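Local coordinates for B12-binding domain-containing protein (PDB 6WTE), which transfers methyl groups as TsrM, a radical S-adenosylmethionine methylase with cobalamin and a [4Fe-4S] cluster that works by non-radical catalysis, at residues F184-W189 against G241-Q246; I221-G226 against S272-S277; W306-P311 against G329-S334. One frame throughout, in Å; residues are numbered along the deposited sequence.

Contact 1 (F184-W189 against G241-Q246); sequences FEPRVW and GTRYGQ
Thr-242 meets the 184-189 loop through its backbone N and both branches of its side chain. The N-H donates to Glu-185 O over 3.0 Å. Its methyl CG2 lies 3.6 Å from Phe-184 C and comes up to the edge of the Phe-184 ring, near the ring plane. OG1 sits between the backbone N and carbonyl carbon (chi1 61°), which brings it to 3.3 Å from Pro-186 CA; it also shares a hydrogen bond with a water that donates to Phe-184 O. Beyond it, Pro-186 CB rests on Arg-243 CG at 3.7 Å, and Val-188 CG2 lies against Tyr-244 O at 3.6 Å. Arg-243 then bends away, and its NH1 bonds back to Thr-242 O and forms a salt bridge with Glu-349. All this happens where the chain of the radical SAM core leaves helix 236-240. Gly-241 is the first residue to depart from helical angles; a beta carbon would be jammed against the carbonyl oxygen before it and would also clash with Pro-186 O, to which its CA makes a CA-H...O contact of 3.3 Å. Arg-187 lays its extended chain beside that glycine, with CG 4.0 Å from Gly-241 CA. Its NH1 forms a salt bridge with Glu-185 OE1 at 3.1 Å, while NH2 serves Gly-182 O and Asp-238 O. An alanine in place of Arg-187 would probably leave those two carbonyls without this donor and Glu-185 OE1 with one cation fewer, and open a gap beside Gly-241 CA. Glu-185 CB covers one guanidinium face, toward its rim, and Glu-185 OE1 also pairs with Arg-162.

Contact 2 (I221-G226 against S272-S277); sequences ILTKNG and SEFNLS. With SF4 (iron/sulfur cluster), chain C; EDO (1,2-ethanediol), chain G.
Lys-224, modelled in two conformers, in one of them sends its ammonium group into the turn 273-276. There NZ donates to Phe-274 O at 2.6 Å and to Leu-276 O at 2.7 Å, the latter almost in line with the carbonyl bond; a third bond, to Ser-277 O, is weak. In that conformer two firm bonds and one weak one, all to backbone carbonyls, take up the buried ammonium, consistent with a protonated lysine. Thr-223 adds an apolar touch, CG2 to Phe-274 CE1, while its hydroxyl is hydrogen-bonded to Asp-271. Farther along, waters meet Gly-226 N and O and the N-H groups of Ser-272 and Glu-273. One accepts from Gly-226 N at 2.8 Å and donates to Ser-272 OG, which is also hydrogen-bonded to Glu-236. Another accepts from Ser-272 N and lies 2.7 Å from Gly-226 O, and a third takes the N-H of Glu-273. The side chain of Glu-273 leads away from strand 224-225, and its OE2 ligates iron FE3 of the cluster at 1.9 Å. In classical radical SAM enzymes the iron without a cysteine ligand chelates S-adenosylmethionine; with Cys-227, Cys-231 and Cys-234 binding the cluster, carboxylate ligation of the remaining iron probably blocks that binding mode, consistent with non-radical catalysis.

Contact 3 (W306-P311 against G329-S334); sequences WVYCQP and GVNVGS
Val-307 and Val-330 meet through their CG2 methyls, 3.6 Å apart, on neighbouring parallel strands of a beta-alpha-beta unit. Strands 304-309 and 327-335, joined by helix 316-325, belong to the TIM-barrel-like radical SAM core; the segments 306-309 and 329-334 run 17° apart. The tight part is the backbone pairing. Four hydrogen bonds pass alternately between the strands: Val-307 N to Gly-329 O, Asn-331 N to Val-307 O, Cys-309 N to Asn-331 O and Gly-333 N to Cys-309 O. The shortest joins Cys-309 N to Asn-331 O, 2.7 Å apart. Gly-329 lets the indole pack close to the backbone, with Trp-306 CE3 3.5 Å from Gly-329 CA; a beta carbon there would clash with the ring. Helix 357-369 packs on Val-330 and Val-332.

Around Gln-310 and Pro-311 backbone pairing gives way to sparser side-chain contacts. Pro-311 CD lies 3.8 Å from Val-332 CG2, and Gln-310 NE2 is 3.7 Å from Gly-333 O. The amide of Gln-310 has its partners elsewhere: OE1 bonds to Tyr-354 and Lys-346, and NE2 weakly to Glu-273. Tyr-308, on the opposite face from the valines, is the one partly exposed residue of the contact, yet it packs tightly on Asn-331 and Gly-333. Its chi1 of -170° sets CG anti to the backbone N; the ring then lies beside Asn-331, ring and amide planes 54° apart, with CD2 3.6 Å from Asn-331 CB. Asn-331 O lies over one ring face toward the rim, and Tyr-308 OH reaches Gly-333 CA at 3.4 Å.

How the contacts relate
Contact 2 lies between the other two, touching both, and carries the direct protein ligand Glu-273 of the cluster. Contact 1 joins it through the short antiparallel pair of strands 224-225 and 245-246, where Gly-245 N lies 2.9 Å from Asn-225 O, and through Gln-246 NE2, 2.8 Å from Ser-277 OG. Contact 2 meets contact 3 at Phe-274 N and Tyr-308 O, 2.8 Å apart, and at Asn-275 ND2 with Gln-310 O. Contacts 1 and 3 do not touch; their centres are about 22 Å apart. Around the cofactors, contact 2 also touches cobalamin with Ser-272, whereas contact 3 brings the side chain of Gln-310 to about 4 Å from the cluster and contact 1 that of Tyr-244 to about 6 Å.

Contact 1 (F184-W189 against G241-Q246)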
loop_
_atom_site.group_PDB
_atom_site.type_symbol
_atom_site.label_atom_id
_atom_site.label_comp_id
_atom_site.label_asym_id
_atom_site.label_seq_id
_atom_site.Cartn_x
_atom_site.Cartn_y
_atom_site.Cartn_z
ATOM N N PHE A 184 10.906 11.952 -4.610
ATOM C CA PHE A 184 11.869 11.638 -3.552
ATOM C C PHE A 184 12.148 12.837 -2.645
ATOM O O PHE A 184 13.297 13.172 -2.350
ATOM C CB PHE A 184 13.170 11.087 -4.142
ATOM C CG PHE A 184 12.995 9.797 -4.890
ATOM C CD1 PHE A 184 12.783 8.608 -4.206
ATOM C CD2 PHE A 184 13.054 9.767 -6.276
ATOM C CE1 PHE A 184 12.626 7.416 -4.891
ATOM C CE2 PHE A 184 12.894 8.572 -6.970
ATOM C CZ PHE A 184 12.677 7.400 -6.272
ATOM N N GLU A 185 11.073 13.476 -2.187
ATOM C CA GLU A 185 11.136 14.503 -1.158
ATOM C C GLU A 185 10.852 13.891 0.208
ATOM O O GLU A 185 10.207 12.844 0.306
ATOM C CB GLU A 185 10.115 15.611 -1.454
ATOM C CG GLU A 185 10.385 16.366 -2.755
ATOM C CD GLU A 185 9.255 17.326 -3.127
ATOM O OE1 GLU A 185 8.224 17.341 -2.422
ATOM O OE2 GLU A 185 9.398 18.063 -4.132
ATOM N N PRO A 186 11.324 14.515 1.291
ATOM C CA PRO A 186 11.039 13.950 2.627
ATOM C C PRO A 186 9.562 13.960 2.983
ATOM O O PRO A 186 9.069 12.995 3.585
ATOM C CB PRO A 186 11.851 14.852 3.567
ATOM C CG PRO A 186 12.960 15.409 2.699
ATOM C CD PRO A 186 12.301 15.616 1.354
ATOM N N ARG A 187 8.851 15.033 2.638
ATOM C CA ARG A 187 7.416 15.223 2.856
ATOM C C ARG A 187 7.025 15.252 4.329
ATOM O O ARG A 187 5.825 15.197 4.644
ATOM C CB ARG A 187 6.585 14.162 2.109
ATOM C CG ARG A 187 6.984 14.038 0.636
ATOM C CD ARG A 187 5.971 13.251 -0.208
ATOM N NE ARG A 187 6.666 12.610 -1.314
ATOM C CZ ARG A 187 7.076 13.247 -2.407
ATOM N NH1 ARG A 187 6.826 14.543 -2.557
ATOM N NH2 ARG A 187 7.739 12.589 -3.350
ATOM N N VAL A 188 7.993 15.385 5.242
ATOM C CA VAL A 188 7.670 15.442 6.667
ATOM C C VAL A 188 6.756 16.628 6.968
ATOM O O VAL A 188 5.845 16.529 7.802
ATOM C CB VAL A 188 8.961 15.490 7.506
ATOM C CG1 VAL A 188 8.636 15.695 8.982
ATOM C CG2 VAL A 188 9.758 14.213 7.312
ATOM N N TRP A 189 6.973 17.765 6.290
ATOM C CA TRP A 189 6.149 18.944 6.540
ATOM C C TRP A 189 4.686 18.709 6.198
ATOM O O TRP A 189 3.819 19.454 6.675
ATOM C CB TRP A 189 6.675 20.155 5.752
ATOM C CG TRP A 189 6.492 20.079 4.254
ATOM C CD1 TRP A 189 7.390 19.605 3.340
ATOM C CD2 TRP A 189 5.346 20.505 3.504
ATOM N NE1 TRP A 189 6.872 19.703 2.067
ATOM C CE2 TRP A 189 5.617 20.251 2.144
ATOM C CE3 TRP A 189 4.115 21.070 3.852
ATOM C CZ2 TRP A 189 4.705 20.544 1.133
ATOM C CZ3 TRP A 189 3.207 21.360 2.842
ATOM C CH2 TRP A 189 3.507 21.096 1.502
ATOM N N GLY A 241 7.285 9.473 1.187
ATOM C CA GLY A 241 8.252 10.442 1.669
ATOM C C GLY A 241 9.505 9.705 2.088
ATOM O O GLY A 241 9.457 8.569 2.558
ATOM N N THR A 242 10.649 10.364 1.911
ATOM C CA THR A 242 11.958 9.754 2.113
ATOM C C THR A 242 12.508 9.934 3.520
ATOM O O THR A 242 13.626 9.482 3.787
ATOM C CB THR A 242 12.972 10.341 1.126
ATOM O OG1 THR A 242 13.089 11.752 1.360
ATOM C CG2 THR A 242 12.520 10.111 -0.308
ATOM N N ARG A 243 11.782 10.607 4.411
ATOM C CA ARG A 243 12.208 10.781 5.792
ATOM C C ARG A 243 11.019 10.527 6.709
ATOM O O ARG A 243 9.859 10.612 6.294
ATOM C CB ARG A 243 12.783 12.183 6.041
ATOM C CG ARG A 243 14.070 12.471 5.267
ATOM C CD ARG A 243 15.215 11.566 5.710
ATOM N NE ARG A 243 16.434 11.855 4.959
ATOM C CZ ARG A 243 16.857 11.152 3.912
ATOM N NH1 ARG A 243 16.169 10.097 3.492
ATOM N NH2 ARG A 243 17.978 11.498 3.287
ATOM N N TYR A 244 11.313 10.224 7.970
ATOM C CA TYR A 244 10.271 9.827 8.910
ATOM C C TYR A 244 9.575 11.053 9.483
ATOM O O TYR A 244 10.214 11.921 10.088
ATOM C CB TYR A 244 10.858 8.945 10.012
ATOM C CG TYR A 244 11.393 7.671 9.411
ATOM C CD1 TYR A 244 10.528 6.737 8.863
ATOM C CD2 TYR A 244 12.759 7.433 9.329
ATOM C CE1 TYR A 244 11.003 5.588 8.274
ATOM C CE2 TYR A 244 13.248 6.277 8.742
ATOM C CZ TYR A 244 12.360 5.364 8.209
ATOM O OH TYR A 244 12.819 4.209 7.616
ATOM N N GLY A 245 8.267 11.129 9.264
ATOM C CA GLY A 245 7.416 12.049 9.990
ATOM C C GLY A 245 6.785 11.281 11.133
ATOM O O GLY A 245 5.785 10.589 10.936
ATOM N N GLN A 246 7.393 11.357 12.317
ATOM C CA GLN A 246 6.967 10.557 13.457
ATOM C C GLN A 246 5.788 11.219 14.153
ATOM O O GLN A 246 5.828 12.414 14.455
ATOM C CB GLN A 246 8.117 10.389 14.451
ATOM C CG GLN A 246 9.345 9.688 13.901
ATOM C CD GLN A 246 10.470 9.615 14.916
ATOM O OE1 GLN A 246 10.428 10.277 15.954
ATOM N NE2 GLN A 246 11.484 8.811 14.621
HETATM O O HOH W 1 14.728 13.220 -0.083
HETATM O O HOH W 2 7.558 11.870 5.824
#

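Contact 2 (I221-G226 against S272-S277)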
loop_
_atom_site.group_PDB
_atom_site.type_symbol
_atom_site.label_atom_id
_atom_site.label_comp_id
_atom_site.label_asym_id
_atom_site.label_seq_id
_atom_site.Cartn_x
_atom_site.Cartn_y
_atom_site.Cartn_z
ATOM N N ILE A 221 -3.391 1.403 12.267
ATOM C CA ILE A 221 -2.797 2.460 13.075
ATOM C C ILE A 221 -1.491 2.879 12.424
ATOM O O ILE A 221 -0.621 2.044 12.158
ATOM C CB ILE A 221 -2.570 2.038 14.541
ATOM C CG1 ILE A 221 -1.954 3.196 15.330
ATOM C CG2 ILE A 221 -1.711 0.778 14.634
ATOM C CD1 ILE A 221 -2.896 4.397 15.504
ATOM N N LEU A 222 -1.365 4.173 12.164
ATOM C CA LEU A 222 -0.145 4.756 11.636
ATOM C C LEU A 222 0.689 5.280 12.795
ATOM O O LEU A 222 0.163 5.954 13.686
ATOM C CB LEU A 222 -0.485 5.893 10.674
ATOM C CG LEU A 222 0.710 6.666 10.126
ATOM C CD1 LEU A 222 1.523 5.768 9.212
ATOM C CD2 LEU A 222 0.220 7.909 9.388
ATOM N N THR A 223 1.984 4.967 12.795
ATOM C CA THR A 223 2.870 5.534 13.805
ATOM C C THR A 223 3.866 6.531 13.236
ATOM O O THR A 223 4.297 7.440 13.954
ATOM C CB THR A 223 3.623 4.421 14.561
ATOM O OG1 THR A 223 4.844 4.081 13.885
ATOM C CG2 THR A 223 2.750 3.171 14.696
ATOM N N LYS A 224 4.197 6.420 11.955
ATOM C CA LYS A 224 5.161 7.318 11.335
ATOM C C LYS A 224 5.026 7.215 9.823
ATOM O O LYS A 224 4.835 6.120 9.287
ATOM C CB LYS A 224 6.593 6.979 11.772
ATOM C CG LYS A 224 6.998 5.539 11.482
ATOM C CD LYS A 224 7.956 5.001 12.538
ATOM C CE LYS A 224 8.192 3.510 12.348
ATOM N NZ LYS A 224 8.895 2.897 13.512
ATOM N N ASN A 225 5.129 8.349 9.146
ATOM C CA ASN A 225 5.069 8.357 7.696
ATOM C C ASN A 225 6.472 8.307 7.101
ATOM O O ASN A 225 7.387 8.972 7.589
ATOM C CB ASN A 225 4.348 9.603 7.187
ATOM C CG ASN A 225 4.263 9.638 5.684
ATOM O OD1 ASN A 225 3.438 8.944 5.091
ATOM N ND2 ASN A 225 5.131 10.425 5.047
ATOM N N GLY A 226 6.622 7.541 6.031
ATOM C CA GLY A 226 7.788 7.613 5.174
ATOM C C GLY A 226 8.709 6.414 5.344
ATOM O O GLY A 226 8.535 5.570 6.219
ATOM N N SER A 272 5.436 2.187 6.679
ATOM C CA SER A 272 6.170 1.468 5.644
ATOM C C SER A 272 6.869 0.250 6.240
ATOM O O SER A 272 6.758 -0.866 5.717
ATOM C CB SER A 272 7.170 2.404 4.966
ATOM O OG SER A 272 6.493 3.364 4.166
ATOM N N GLU A 273 7.584 0.446 7.348
ATOM C CA GLU A 273 8.234 -0.647 8.073
ATOM C C GLU A 273 8.202 -0.285 9.549
ATOM O O GLU A 273 8.767 0.742 9.934
ATOM C CB GLU A 273 9.687 -0.856 7.615
ATOM C CG GLU A 273 9.897 -0.942 6.109
ATOM C CD GLU A 273 9.446 -2.262 5.526
ATOM O OE1 GLU A 273 9.126 -3.184 6.308
ATOM O OE2 GLU A 273 9.429 -2.388 4.284
ATOM N N PHE A 274 7.573 -1.123 10.379
ATOM C CA PHE A 274 7.382 -0.730 11.775
ATOM C C PHE A 274 8.711 -0.608 12.518
ATOM O O PHE A 274 8.872 0.295 13.346
ATOM C CB PHE A 274 6.459 -1.715 12.497
ATOM C CG PHE A 274 6.225 -1.375 13.953
ATOM C CD1 PHE A 274 5.712 -0.144 14.320
ATOM C CD2 PHE A 274 6.522 -2.292 14.950
ATOM C CE1 PHE A 274 5.494 0.173 15.659
ATOM C CE2 PHE A 274 6.309 -1.986 16.288
ATOM C CZ PHE A 274 5.795 -0.754 16.643
ATOM N N ASN A 275 9.680 -1.487 12.235
ATOM C CA ASN A 275 10.919 -1.506 13.006
ATOM C C ASN A 275 12.029 -0.640 12.412
ATOM O O ASN A 275 13.130 -0.613 12.967
ATOM C CB ASN A 275 11.436 -2.950 13.177
ATOM C CG ASN A 275 11.806 -3.609 11.855
ATOM O OD1 ASN A 275 11.204 -3.332 10.813
ATOM N ND2 ASN A 275 12.791 -4.498 11.894
ATOM N N LEU A 276 11.791 0.053 11.304
ATOM C CA LEU A 276 12.710 1.116 10.928
ATOM C C LEU A 276 12.327 2.365 11.707
ATOM O O LEU A 276 11.182 2.513 12.138
ATOM C CB LEU A 276 12.693 1.354 9.417
ATOM C CG LEU A 276 13.136 0.137 8.593
ATOM C CD1 LEU A 276 13.261 0.489 7.113
ATOM C CD2 LEU A 276 14.462 -0.447 9.109
ATOM N N SER A 277 13.298 3.247 11.927
ATOM C CA SER A 277 13.177 4.267 12.967
ATOM C C SER A 277 12.820 3.582 14.291
ATOM O O SER A 277 11.733 3.741 14.849
ATOM C CB SER A 277 12.145 5.333 12.577
ATOM O OG SER A 277 12.335 6.538 13.300
HETATM FE FE1 SF4 C . 12.606 -0.996 1.329
HETATM FE FE2 SF4 C . 11.404 1.095 2.645
HETATM FE FE3 SF4 C . 10.409 -1.409 2.949
HETATM FE FE4 SF4 C . 10.125 -0.135 0.582
HETATM S S1 SF4 C . 9.198 0.487 2.564
HETATM S S2 SF4 C . 10.772 -2.294 0.889
HETATM S S3 SF4 C . 12.069 1.059 0.466
HETATM S S4 SF4 C . 12.490 -0.694 3.576
HETATM C C1 EDO G . 16.715 1.807 12.403
HETATM O O1 EDO G . 16.185 2.882 13.186
HETATM C C2 EDO G . 16.983 2.317 10.990
HETATM O O2 EDO G . 15.772 2.856 10.435
HETATM O O HOH W 3 6.659 4.604 7.826
HETATM O O HOH W 4 5.054 5.463 5.017
HETATM O O HOH W 5 8.659 2.894 8.451
#

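Contact 3 (W306-P311 against G329-S334)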
loop_
_atom_site.group_PDB
_atom_site.type_symbol
_atom_site.label_atom_id
_atom_site.label_comp_id
_atom_site.label_asym_id
_atom_site.label_seq_id
_atom_site.Cartn_x
_atom_site.Cartn_y
_atom_site.Cartn_z
ATOM N N TRP A 306 -0.550 -6.437 14.979
ATOM C CA TRP A 306 0.023 -7.106 13.820
ATOM C C TRP A 306 0.925 -6.105 13.119
ATOM O O TRP A 306 0.474 -5.018 12.752
ATOM C CB TRP A 306 -1.078 -7.618 12.889
ATOM C CG TRP A 306 -2.042 -8.532 13.604
ATOM C CD1 TRP A 306 -3.150 -8.164 14.315
ATOM C CD2 TRP A 306 -1.961 -9.958 13.695
ATOM N NE1 TRP A 306 -3.765 -9.278 14.842
ATOM C CE2 TRP A 306 -3.049 -10.390 14.479
ATOM C CE3 TRP A 306 -1.066 -10.912 13.200
ATOM C CZ2 TRP A 306 -3.276 -11.736 14.762
ATOM C CZ3 TRP A 306 -1.294 -12.248 13.486
ATOM C CH2 TRP A 306 -2.390 -12.647 14.258
ATOM N N VAL A 307 2.201 -6.453 12.964
ATOM C CA VAL A 307 3.183 -5.496 12.464
ATOM C C VAL A 307 3.872 -6.059 11.227
ATOM O O VAL A 307 3.874 -7.265 10.971
ATOM C CB VAL A 307 4.227 -5.110 13.541
ATOM C CG1 VAL A 307 3.536 -4.538 14.777
ATOM C CG2 VAL A 307 5.113 -6.316 13.928
ATOM N N TYR A 308 4.439 -5.145 10.438
ATOM C CA TYR A 308 5.217 -5.473 9.249
ATOM C C TYR A 308 6.612 -4.902 9.436
ATOM O O TYR A 308 6.759 -3.726 9.783
ATOM C CB TYR A 308 4.582 -4.905 7.969
ATOM C CG TYR A 308 5.242 -5.445 6.718
ATOM C CD1 TYR A 308 6.375 -4.843 6.184
ATOM C CD2 TYR A 308 4.742 -6.577 6.086
ATOM C CE1 TYR A 308 6.989 -5.349 5.053
ATOM C CE2 TYR A 308 5.343 -7.085 4.957
ATOM C CZ TYR A 308 6.465 -6.471 4.445
ATOM O OH TYR A 308 7.063 -6.979 3.316
ATOM N N CYS A 309 7.633 -5.731 9.196
ATOM C CA CYS A 309 8.997 -5.396 9.571
ATOM C C CYS A 309 9.964 -5.777 8.465
ATOM O O CYS A 309 9.666 -6.603 7.600
ATOM C CB CYS A 309 9.447 -6.126 10.850
ATOM S SG CYS A 309 8.670 -5.588 12.369
ATOM N N GLN A 310 11.132 -5.175 8.526
ATOM C CA GLN A 310 12.312 -5.655 7.826
ATOM C C GLN A 310 13.101 -6.568 8.752
ATOM O O GLN A 310 12.872 -6.580 9.967
ATOM C CB GLN A 310 13.175 -4.480 7.366
ATOM C CG GLN A 310 12.565 -3.707 6.204
ATOM C CD GLN A 310 12.453 -4.554 4.956
ATOM O OE1 GLN A 310 13.463 -4.915 4.350
ATOM N NE2 GLN A 310 11.226 -4.907 4.584
ATOM N N PRO A 311 14.006 -7.386 8.205
ATOM C CA PRO A 311 14.745 -8.318 9.071
ATOM C C PRO A 311 15.586 -7.642 10.136
ATOM O O PRO A 311 15.870 -8.263 11.167
ATOM C CB PRO A 311 15.620 -9.096 8.080
ATOM C CG PRO A 311 14.870 -9.044 6.805
ATOM C CD PRO A 311 14.216 -7.683 6.778
ATOM N N GLY A 329 1.538 -11.160 15.715
ATOM C CA GLY A 329 2.163 -11.598 14.481
ATOM C C GLY A 329 3.108 -10.566 13.920
ATOM O O GLY A 329 2.884 -9.356 14.045
ATOM N N VAL A 330 4.170 -11.054 13.280
ATOM C CA VAL A 330 5.137 -10.229 12.564
ATOM C C VAL A 330 5.231 -10.745 11.137
ATOM O O VAL A 330 5.442 -11.943 10.913
ATOM C CB VAL A 330 6.525 -10.249 13.239
ATOM C CG1 VAL A 330 7.561 -9.517 12.375
ATOM C CG2 VAL A 330 6.449 -9.629 14.629
ATOM N N ASN A 331 5.065 -9.842 10.183
ATOM C CA ASN A 331 5.278 -10.110 8.769
ATOM C C ASN A 331 6.585 -9.431 8.382
ATOM O O ASN A 331 6.762 -8.238 8.651
ATOM C CB ASN A 331 4.103 -9.571 7.942
ATOM C CG ASN A 331 4.049 -10.150 6.540
ATOM O OD1 ASN A 331 5.040 -10.657 6.021
ATOM N ND2 ASN A 331 2.882 -10.073 5.920
ATOM N N VAL A 332 7.517 -10.188 7.803
ATOM C CA VAL A 332 8.848 -9.670 7.496
ATOM C C VAL A 332 9.115 -9.771 5.996
ATOM O O VAL A 332 8.943 -10.839 5.392
ATOM C CB VAL A 332 9.951 -10.387 8.299
ATOM C CG1 VAL A 332 9.934 -11.888 8.045
ATOM C CG2 VAL A 332 11.308 -9.787 7.929
ATOM N N GLY A 333 9.539 -8.655 5.402
ATOM C CA GLY A 333 9.929 -8.620 4.000
ATOM C C GLY A 333 11.377 -9.024 3.790
ATOM O O GLY A 333 12.212 -8.213 3.373
ATOM N N SER A 334 11.690 -10.282 4.097
ATOM C CA SER A 334 13.050 -10.775 3.899
ATOM C C SER A 334 13.420 -10.784 2.420
ATOM O O SER A 334 14.566 -10.495 2.057
ATOM C CB SER A 334 13.183 -12.173 4.505
ATOM O OG SER A 334 12.740 -12.185 5.855
#